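Local coordinates for putative oxidoreductase yhhX (Escherichia coli K-12, PDB 3F4L), which probably acts as an NAD(P)-dependent oxidoreductase of the Gfo/Idh/MocA family, possibly oxidising scyllo-inositol with NADP+, at residues A[160-165]-A[203-208]. Residues are numbered along the deposited sequence; the frame is centred on the assembly and turned at random.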
loop_
_atom_site.group_PDB
_atom_site.type_symbol
_atom_site.label_atom_id
_atom_site.label_comp_id
_atom_site.label_asym_id
_atom_site.label_seq_id
_atom_site.Cartn_x
_atom_site.Cartn_y
_atom_site.Cartn_z
ATOM N N ALA A 160 -0.216 -2.922 24.233
ATOM C CA ALA A 160 -1.522 -3.554 24.167
ATOM C C ALA A 160 -1.573 -4.606 25.259
ATOM O O ALA A 160 -0.917 -5.642 25.164
ATOM C CB ALA A 160 -1.732 -4.207 22.794
ATOM N N GLU A 161 -2.342 -4.330 26.303
ATOM C CA GLU A 161 -2.456 -5.278 27.397
ATOM C C GLU A 161 -3.157 -6.525 26.876
ATOM O O GLU A 161 -4.017 -6.443 25.994
ATOM C CB GLU A 161 -3.260 -4.670 28.553
ATOM C CG GLU A 161 -2.649 -3.412 29.165
ATOM C CD GLU A 161 -1.264 -3.639 29.752
ATOM O OE1 GLU A 161 -1.021 -4.720 30.331
ATOM O OE2 GLU A 161 -0.419 -2.724 29.651
ATOM N N THR A 162 -2.773 -7.678 27.409
ATOM C CA THR A 162 -3.379 -8.933 26.998
ATOM C C THR A 162 -4.868 -8.870 27.259
ATOM O O THR A 162 -5.296 -8.511 28.354
ATOM C CB THR A 162 -2.787 -10.113 27.775
ATOM O OG1 THR A 162 -1.385 -10.200 27.492
ATOM C CG2 THR A 162 -3.474 -11.422 27.375
ATOM N N LYS A 163 -5.656 -9.200 26.240
ATOM C CA LYS A 163 -7.110 -9.190 26.356
ATOM C C LYS A 163 -7.681 -10.030 25.222
ATOM O O LYS A 163 -8.137 -9.499 24.214
ATOM C CB LYS A 163 -7.648 -7.758 26.279
ATOM C CG LYS A 163 -8.249 -7.260 27.591
ATOM C CD LYS A 163 -8.872 -5.862 27.448
ATOM C CE LYS A 163 -7.823 -4.783 27.168
ATOM N NZ LYS A 163 -6.819 -4.636 28.269
ATOM N N PRO A 164 -7.651 -11.362 25.379
ATOM C CA PRO A 164 -8.159 -12.289 24.367
ATOM C C PRO A 164 -9.565 -11.971 23.889
ATOM O O PRO A 164 -10.365 -11.370 24.612
ATOM C CB PRO A 164 -8.057 -13.645 25.062
ATOM C CG PRO A 164 -6.828 -13.477 25.912
ATOM C CD PRO A 164 -7.052 -12.097 26.508
ATOM N N GLY A 165 -9.852 -12.369 22.655
ATOM C CA GLY A 165 -11.160 -12.122 22.086
ATOM C C GLY A 165 -11.333 -12.849 20.771
ATOM O O GLY A 165 -10.461 -13.609 20.354
ATOM N N LYS A 203 0.400 -11.044 20.672
ATOM C CA LYS A 203 -0.113 -12.242 20.013
ATOM C C LYS A 203 -1.305 -12.906 20.694
ATOM O O LYS A 203 -1.944 -13.782 20.115
ATOM C CB LYS A 203 1.014 -13.264 19.823
ATOM C CG LYS A 203 1.903 -12.989 18.616
ATOM C CD LYS A 203 1.085 -12.986 17.335
ATOM C CE LYS A 203 1.952 -12.793 16.100
ATOM N NZ LYS A 203 2.668 -11.485 16.076
ATOM N N ALA A 204 -1.622 -12.489 21.915
ATOM C CA ALA A 204 -2.752 -13.081 22.611
ATOM C C ALA A 204 -4.058 -12.394 22.214
ATOM O O ALA A 204 -5.136 -12.952 22.403
ATOM C CB ALA A 204 -2.548 -12.980 24.127
ATOM N N ASN A 205 -3.947 -11.187 21.657
ATOM C CA ASN A 205 -5.110 -10.383 21.265
ATOM C C ASN A 205 -5.608 -10.543 19.825
ATOM O O ASN A 205 -4.919 -11.093 18.966
ATOM C CB ASN A 205 -4.801 -8.893 21.484
ATOM C CG ASN A 205 -4.488 -8.566 22.927
ATOM O OD1 ASN A 205 -4.475 -9.446 23.782
ATOM N ND2 ASN A 205 -4.234 -7.296 23.203
ATOM N N PRO A 206 -6.835 -10.065 19.553
ATOM C CA PRO A 206 -7.403 -10.147 18.204
ATOM C C PRO A 206 -6.551 -9.217 17.319
ATOM O O PRO A 206 -5.727 -8.460 17.830
ATOM C CB PRO A 206 -8.821 -9.614 18.399
ATOM C CG PRO A 206 -9.141 -10.030 19.821
ATOM C CD PRO A 206 -7.862 -9.666 20.532
ATOM N N ASP A 207 -6.749 -9.271 16.008
ATOM C CA ASP A 207 -5.981 -8.441 15.080
ATOM C C ASP A 207 -5.985 -6.947 15.413
ATOM O O ASP A 207 -6.991 -6.398 15.860
ATOM C CB ASP A 207 -6.516 -8.623 13.663
ATOM C CG ASP A 207 -7.904 -8.028 13.484
ATOM O OD1 ASP A 207 -8.889 -8.640 13.960
ATOM O OD2 ASP A 207 -8.005 -6.937 12.877
ATOM N N ASP A 208 -4.848 -6.296 15.181
ATOM C CA ASP A 208 -4.707 -4.859 15.419
ATOM C C ASP A 208 -4.084 -4.215 14.191
ATOM O O ASP A 208 -3.717 -3.040 14.201
ATOM C CB ASP A 208 -3.806 -4.589 16.631
ATOM C CG ASP A 208 -2.398 -5.138 16.451
ATOM O OD1 ASP A 208 -2.049 -5.590 15.337
ATOM O OD2 ASP A 208 -1.633 -5.110 17.437
HETATM O O HOH W 1 -7.416 -13.426 21.412
#
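Asn-205 joins two surface loops through its carboxamide, which bonds to backbone on both of its polar atoms. Asn-205 ND2 donates to Glu-161 O at 2.9 Å, in a nearly straight bond (168°). That oxygen lies close to the amide plane of Asn-205, but ND2 sits above the carbonyl plane of Glu-161. Asn-205 OD1 accepts from Lys-163 N at 2.7 Å, again nearly straight, with the donor above the side-chain carbonyl plane. The amide thus reads the C=O and N-H that flank Thr-162, and the two bonds together fix its flip. CG lies anti to the carbonyl carbon of Asn-205 (chi1 -60°), which brings the amide up to the 160-165 loop.

Beside the amide, Thr-162 CG2 meets Ala-204 CB tip to tip at 3.7 Å. The hydroxyl of Thr-162 turns elsewhere, to the ND2 of Asn-202, which also bonds to Ala-160 O. Further along, the Pro-206 ring sets CG against Gly-165 CA at 3.7 Å. Pro-206 CD lies 3.7 Å from Lys-163 O.

A water closes this end. The water accepts from Gly-165 N at 2.9 Å. It donates to Ala-204 O at 2.5 Å, a short link between the two backbones. On its own side, Asn-205 O is bonded by the hydroxyl of Ser-199. An alanine in place of Asn-205 would remove both amide bonds and would probably loosen the hold on the backbone around Thr-162.

The contact lies at the surface. It ties the loop between strand 146-152 and helix 171-187 to the connection between the antiparallel strands 192-198 and 209-216. These two strands are neighbours in the mixed sheet of the C-terminal alpha/beta domain of a Gfo/Idh/MocA family protein.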